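Local coordinates for protein oxidoreductase, zinc-binding dehydrogenase family (Myxococcus xanthus, PDB 5K1S) that acts as a zinc-containing medium-chain reductase in an alternative de novo pathway to isovaleryl coenzyme A, probably using NADPH, at residues A[47-53]-A[81-87]; A[275-281]-A[300-306]. All coordinates share one frame. Residue numbers count along the deposited sequence, not the author numbering.

Interaction 1. Residues A[47-53]-A[81-87]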
loop_
_atom_site.group_PDB
_atom_site.type_symbol
_atom_site.label_atom_id
_atom_site.label_comp_id
_atom_site.label_asym_id
_atom_site.label_seq_id
_atom_site.Cartn_x
_atom_site.Cartn_y
_atom_site.Cartn_z
ATOM N N VAL A 47 4.648 -32.264 16.168
ATOM C CA VAL A 47 3.831 -33.347 15.635
ATOM C C VAL A 47 4.628 -34.055 14.549
ATOM O O VAL A 47 5.315 -33.407 13.752
ATOM C CB VAL A 47 2.493 -32.806 15.086
ATOM C CG1 VAL A 47 1.919 -33.711 14.005
ATOM C CG2 VAL A 47 1.490 -32.638 16.219
ATOM N N LEU A 48 4.538 -35.382 14.515
ATOM C CA LEU A 48 5.167 -36.182 13.471
ATOM C C LEU A 48 4.133 -36.479 12.393
ATOM O O LEU A 48 3.077 -37.050 12.682
ATOM C CB LEU A 48 5.739 -37.480 14.037
ATOM C CG LEU A 48 6.392 -38.426 13.023
ATOM C CD1 LEU A 48 7.566 -37.756 12.319
ATOM C CD2 LEU A 48 6.845 -39.708 13.697
ATOM N N LEU A 49 4.442 -36.096 11.157
ATOM C CA LEU A 49 3.527 -36.247 10.038
ATOM C C LEU A 49 3.985 -37.366 9.115
ATOM O O LEU A 49 5.183 -37.588 8.922
ATOM C CB LEU A 49 3.418 -34.948 9.234
ATOM C CG LEU A 49 2.573 -33.825 9.833
ATOM C CD1 LEU A 49 2.715 -32.574 8.987
ATOM C CD2 LEU A 49 1.110 -34.235 9.934
ATOM N N ARG A 50 3.009 -38.068 8.546
ATOM C CA ARG A 50 3.249 -39.068 7.511
ATOM C C ARG A 50 2.868 -38.415 6.189
ATOM O O ARG A 50 1.688 -38.330 5.841
ATOM C CB ARG A 50 2.444 -40.334 7.782
ATOM C CG ARG A 50 2.960 -41.578 7.076
ATOM C CD ARG A 50 2.466 -41.682 5.644
ATOM N NE ARG A 50 2.252 -43.075 5.256
ATOM C CZ ARG A 50 1.119 -43.746 5.447
ATOM N NH1 ARG A 50 0.075 -43.159 6.023
ATOM N NH2 ARG A 50 1.026 -45.013 5.062
ATOM N N VAL A 51 3.874 -37.939 5.459
ATOM C CA VAL A 51 3.630 -37.115 4.282
ATOM C C VAL A 51 3.053 -37.984 3.175
ATOM O O VAL A 51 3.679 -38.957 2.738
ATOM C CB VAL A 51 4.919 -36.421 3.824
ATOM C CG1 VAL A 51 4.627 -35.464 2.673
ATOM C CG2 VAL A 51 5.573 -35.682 4.989
ATOM N N HIS A 52 1.852 -37.634 2.716
ATOM C CA HIS A 52 1.244 -38.285 1.565
ATOM C C HIS A 52 1.493 -37.537 0.266
ATOM O O HIS A 52 1.392 -38.141 -0.808
ATOM C CB HIS A 52 -0.269 -38.432 1.772
ATOM C CG HIS A 52 -0.642 -39.465 2.788
ATOM N ND1 HIS A 52 -0.848 -40.788 2.464
ATOM C CD2 HIS A 52 -0.847 -39.369 4.123
ATOM C CE1 HIS A 52 -1.164 -41.462 3.554
ATOM N NE2 HIS A 52 -1.171 -40.624 4.575
ATOM N N ALA A 53 1.816 -36.250 0.339
ATOM C CA ALA A 53 2.065 -35.452 -0.851
ATOM C C ALA A 53 2.746 -34.157 -0.435
ATOM O O ALA A 53 2.529 -33.656 0.673
ATOM C CB ALA A 53 0.763 -35.156 -1.605
ATOM N N ALA A 81 3.428 -29.416 2.176
ATOM C CA ALA A 81 3.230 -30.824 2.482
ATOM C C ALA A 81 1.874 -31.051 3.140
ATOM O O ALA A 81 1.413 -30.232 3.941
ATOM C CB ALA A 81 4.340 -31.339 3.398
ATOM N N ALA A 82 1.246 -32.170 2.793
ATOM C CA ALA A 82 -0.003 -32.609 3.398
ATOM C C ALA A 82 0.172 -34.053 3.836
ATOM O O ALA A 82 0.634 -34.888 3.052
ATOM C CB ALA A 82 -1.174 -32.482 2.419
ATOM N N GLY A 83 -0.185 -34.345 5.076
ATOM C CA GLY A 83 0.051 -35.660 5.620
ATOM C C GLY A 83 -0.865 -35.995 6.771
ATOM O O GLY A 83 -1.891 -35.349 6.986
ATOM N N GLU A 84 -0.468 -37.021 7.520
ATOM C CA GLU A 84 -1.293 -37.609 8.566
ATOM C C GLU A 84 -0.506 -37.641 9.867
ATOM O O GLU A 84 0.647 -38.081 9.890
ATOM C CB GLU A 84 -1.730 -39.023 8.174
ATOM C CG GLU A 84 -2.565 -39.744 9.213
ATOM C CD GLU A 84 -2.891 -41.166 8.797
ATOM O OE1 GLU A 84 -2.440 -41.582 7.707
ATOM O OE2 GLU A 84 -3.592 -41.867 9.561
ATOM N N VAL A 85 -1.134 -37.181 10.946
ATOM C CA VAL A 85 -0.504 -37.188 12.262
ATOM C C VAL A 85 -0.418 -38.635 12.737
ATOM O O VAL A 85 -1.442 -39.267 13.011
ATOM C CB VAL A 85 -1.282 -36.321 13.259
ATOM C CG1 VAL A 85 -0.648 -36.387 14.644
ATOM C CG2 VAL A 85 -1.351 -34.883 12.764
ATOM N N ILE A 86 0.804 -39.166 12.835
ATOM C CA ILE A 86 1.016 -40.510 13.365
ATOM C C ILE A 86 1.561 -40.495 14.785
ATOM O O ILE A 86 1.546 -41.542 15.451
ATOM C CB ILE A 86 1.961 -41.333 12.465
ATOM C CG1 ILE A 86 3.358 -40.705 12.420
ATOM C CG2 ILE A 86 1.377 -41.448 11.063
ATOM C CD1 ILE A 86 4.415 -41.619 11.838
ATOM N N GLU A 87 2.046 -39.353 15.266
ATOM C CA GLU A 87 2.564 -39.255 16.621
ATOM C C GLU A 87 2.528 -37.795 17.043
ATOM O O GLU A 87 2.749 -36.902 16.221
ATOM C CB GLU A 87 3.993 -39.802 16.715
ATOM C CG GLU A 87 4.600 -39.723 18.106
ATOM C CD GLU A 87 6.052 -40.152 18.124
ATOM O OE1 GLU A 87 6.581 -40.497 17.047
ATOM O OE2 GLU A 87 6.665 -40.141 19.212
#
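Residues 47-53 and 81-87 are neighbouring antiparallel strands in the GroES-like domain of a medium-chain dehydrogenase/reductase. The strands are strongly twisted, with 127° between their directions.

Backbone hydrogen bonds hold the pair. Leu-48 N bonds Glu-87 O (2.9 Å), and Ile-86 N bonds Leu-48 O (3.1 Å). Arg-50 and Glu-84 form a hydrogen-bonded pair, Arg-50 N to Glu-84 O at 2.7 Å and Glu-84 N to Arg-50 O at 3.0 Å. The register slips by one residue between Leu-48 and Leu-49. It slips again at a classic beta bulge, where His-52 and Ala-53 both face Ala-82. There His-52 N (3.0 Å) and Ala-53 N (3.3 Å) share Ala-82 O.

Gly-83 lies opposite Val-51, with CA atoms 4.1 Å apart. A CB on Gly-83 would clash with Arg-50 O.

Apolar contacts lie on both faces. Leu-49 CD2 meets Val-85 CG2 at 3.8 Å, and Val-47 CG1 meets the same Val-85 CG2 at 3.7 Å. Leu-149 packs on Val-47 and Leu-49. On the face of Leu-48 and Arg-50, Leu-48 CD2 touches Ile-86 CD1 at 3.6 Å.

Arg-50, Glu-84 and Glu-87 also lie on that second face, where Glu-87 is paired with Arg-41. The His-52 ring stacks on Trp-158. Arg-50 NH1 forms a salt bridge with Glu-84 OE1 at 3.4 Å.

Interaction 2. Residues A[275-281]-A[300-306]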
loop_
_atom_site.group_PDB
_atom_site.type_symbol
_atom_site.label_atom_id
_atom_site.label_comp_id
_atom_site.label_asym_id
_atom_site.label_seq_id
_atom_site.Cartn_x
_atom_site.Cartn_y
_atom_site.Cartn_z
ATOM N N GLY A 275 -9.797 6.194 -5.584
ATOM C CA GLY A 275 -9.858 5.517 -4.306
ATOM C C GLY A 275 -9.617 4.027 -4.365
ATOM O O GLY A 275 -9.762 3.349 -3.344
ATOM N N GLY A 276 -9.255 3.492 -5.528
ATOM C CA GLY A 276 -8.995 2.073 -5.638
ATOM C C GLY A 276 -7.747 1.659 -4.886
ATOM O O GLY A 276 -6.900 2.475 -4.519
ATOM N N ARG A 277 -7.634 0.352 -4.655
ATOM C CA ARG A 277 -6.534 -0.207 -3.883
ATOM C C ARG A 277 -5.905 -1.361 -4.651
ATOM O O ARG A 277 -6.613 -2.242 -5.147
ATOM C CB ARG A 277 -7.015 -0.677 -2.504
ATOM C CG ARG A 277 -8.147 -1.686 -2.547
ATOM C CD ARG A 277 -8.824 -1.811 -1.194
ATOM N NE ARG A 277 -9.813 -2.886 -1.175
ATOM C CZ ARG A 277 -11.051 -2.779 -1.648
ATOM N NH1 ARG A 277 -11.470 -1.643 -2.188
ATOM N NH2 ARG A 277 -11.875 -3.816 -1.583
ATOM N N VAL A 278 -4.578 -1.349 -4.744
ATOM C CA VAL A 278 -3.814 -2.384 -5.431
ATOM C C VAL A 278 -3.151 -3.253 -4.374
ATOM O O VAL A 278 -2.383 -2.754 -3.542
ATOM C CB VAL A 278 -2.769 -1.778 -6.380
ATOM C CG1 VAL A 278 -1.938 -2.875 -7.040
ATOM C CG2 VAL A 278 -3.448 -0.915 -7.428
ATOM N N VAL A 279 -3.436 -4.550 -4.408
ATOM C CA VAL A 279 -2.861 -5.506 -3.472
ATOM C C VAL A 279 -1.730 -6.227 -4.196
ATOM O O VAL A 279 -1.972 -7.047 -5.088
ATOM C CB VAL A 279 -3.912 -6.492 -2.950
ATOM C CG1 VAL A 279 -3.325 -7.343 -1.833
ATOM C CG2 VAL A 279 -5.146 -5.745 -2.461
ATOM N N VAL A 280 -0.494 -5.923 -3.816
ATOM C CA VAL A 280 0.682 -6.466 -4.485
ATOM C C VAL A 280 1.116 -7.729 -3.753
ATOM O O VAL A 280 1.359 -7.702 -2.542
ATOM C CB VAL A 280 1.822 -5.439 -4.528
ATOM C CG1 VAL A 280 2.978 -5.967 -5.367
ATOM C CG2 VAL A 280 1.322 -4.108 -5.076
ATOM N N VAL A 281 1.215 -8.834 -4.490
ATOM C CA VAL A 281 1.670 -10.096 -3.914
ATOM C C VAL A 281 2.827 -10.725 -4.675
ATOM O O VAL A 281 3.537 -11.576 -4.109
ATOM C CB VAL A 281 0.491 -11.093 -3.809
ATOM C CG1 VAL A 281 -0.068 -11.426 -5.185
ATOM C CG2 VAL A 281 0.907 -12.362 -3.066
ATOM N N GLU A 300 -5.972 9.167 -4.920
ATOM C CA GLU A 300 -5.871 8.579 -3.586
ATOM C C GLU A 300 -5.956 7.055 -3.657
ATOM O O GLU A 300 -6.866 6.420 -3.121
ATOM C CB GLU A 300 -6.944 9.154 -2.656
ATOM C CG GLU A 300 -6.509 10.429 -1.948
ATOM C CD GLU A 300 -7.570 10.993 -1.019
ATOM O OE1 GLU A 300 -8.622 10.345 -0.841
ATOM O OE2 GLU A 300 -7.348 12.084 -0.454
ATOM N N LEU A 301 -4.976 6.472 -4.340
ATOM C CA LEU A 301 -4.901 5.028 -4.493
ATOM C C LEU A 301 -4.109 4.413 -3.348
ATOM O O LEU A 301 -3.238 5.055 -2.752
ATOM C CB LEU A 301 -4.253 4.658 -5.828
ATOM C CG LEU A 301 -4.930 5.225 -7.078
ATOM C CD1 LEU A 301 -4.236 4.709 -8.331
ATOM C CD2 LEU A 301 -6.417 4.886 -7.112
ATOM N N GLU A 302 -4.428 3.160 -3.042
ATOM C CA GLU A 302 -3.767 2.409 -1.983
ATOM C C GLU A 302 -3.024 1.234 -2.600
ATOM O O GLU A 302 -3.584 0.504 -3.424
ATOM C CB GLU A 302 -4.779 1.915 -0.947
ATOM C CG GLU A 302 -5.680 3.009 -0.399
ATOM C CD GLU A 302 -6.558 2.525 0.740
ATOM O OE1 GLU A 302 -6.371 1.375 1.190
ATOM O OE2 GLU A 302 -7.438 3.295 1.182
ATOM N N ILE A 303 -1.767 1.057 -2.209
ATOM C CA ILE A 303 -0.941 -0.052 -2.674
ATOM C C ILE A 303 -0.596 -0.890 -1.453
ATOM O O ILE A 303 0.238 -0.489 -0.632
ATOM C CB ILE A 303 0.323 0.434 -3.395
ATOM C CG1 ILE A 303 -0.065 1.278 -4.613
ATOM C CG2 ILE A 303 1.185 -0.750 -3.815
ATOM C CD1 ILE A 303 1.097 2.002 -5.262
ATOM N N LEU A 304 -1.233 -2.052 -1.332
ATOM C CA LEU A 304 -1.103 -2.913 -0.165
ATOM C C LEU A 304 -0.277 -4.141 -0.518
ATOM O O LEU A 304 -0.509 -4.773 -1.552
ATOM C CB LEU A 304 -2.478 -3.344 0.349
ATOM C CG LEU A 304 -3.512 -2.232 0.530
ATOM C CD1 LEU A 304 -4.851 -2.822 0.946
ATOM C CD2 LEU A 304 -3.035 -1.211 1.550
ATOM N N GLY A 305 0.678 -4.477 0.343
ATOM C CA GLY A 305 1.435 -5.701 0.191
ATOM C C GLY A 305 0.807 -6.853 0.958
ATOM O O GLY A 305 0.214 -6.670 2.018
ATOM N N ALA A 306 0.938 -8.053 0.397
ATOM C CA ALA A 306 0.436 -9.274 1.016
ATOM C C ALA A 306 1.510 -10.346 0.922
ATOM O O ALA A 306 2.053 -10.587 -0.162
ATOM C CB ALA A 306 -0.853 -9.753 0.340
#
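Strands 276-280 and 302-305 run parallel, 24° apart in direction, with their axes 4.4 Å apart at closest approach. The register is regular from Arg-277 beside Glu-302 to Val-280 beside Gly-305. Five hydrogen bonds form the ladder. Glu-302 N bonds Gly-276 O (3.0 Å), and Val-278 N bonds Glu-302 O at a very short 2.5 Å. Leu-304 N to Val-278 O (2.6 Å), Val-280 N to Leu-304 O (2.5 Å) and Ala-306 N to Val-280 O (3.0 Å) complete it. Before the ladder, Gly-275 has positive phi, which favours glycine. Glu-300 ends the preceding helix in a Schellman motif.

Valines supply much of the packing. Val-280 CG2 meets Ile-303 CG2 at 3.6 Å. On the other face, Val-279 CG1 meets Ala-306 CB at 4.1 Å. Phe-265 of helix 262-270 touches Val-280 and Ile-303, while helix 165-178 packs against Val-279 and Leu-304. Arg-277 and Glu-302 touch through their CB atoms at 3.8 Å. The guanidinium of Arg-277 instead reaches Gly-179 O and Glu-185, and Glu-300 forms a salt bridge with Arg-119 of the second subunit.

Strand 302-305, the edge of the six-stranded parallel sheet within this chain, pairs antiparallel with a strand of the second subunit, so the sheet continues across the interface. This is the Rossmann fold of the nucleotide-binding domain, with the intersubunit sheet known from dimers of medium-chain dehydrogenases.

How the interactions relate
Interaction 1 comes first along the chain and closes before interaction 2 opens. Their centres are 37 Å apart, on opposite sides of the chain's centre, and their nearest atoms are about 18 Å apart. They share no sheet. Residues 47-53 and 81-87 belong to the mixed sheet of the GroES-like domain. Residues 275-281 and 300-306 belong to the parallel Rossmann sheet. Between the two lies the zinc site of Cys-57, His-79 and Cys-166. Ala-81 and Val-281 each have their side chain about 10 Å from that of Cys-166. Interaction 1 thus belongs to the GroES-like domain and interaction 2 to the Rossmann domain, on either side of this zinc site. Only interaction 2 touches the second subunit.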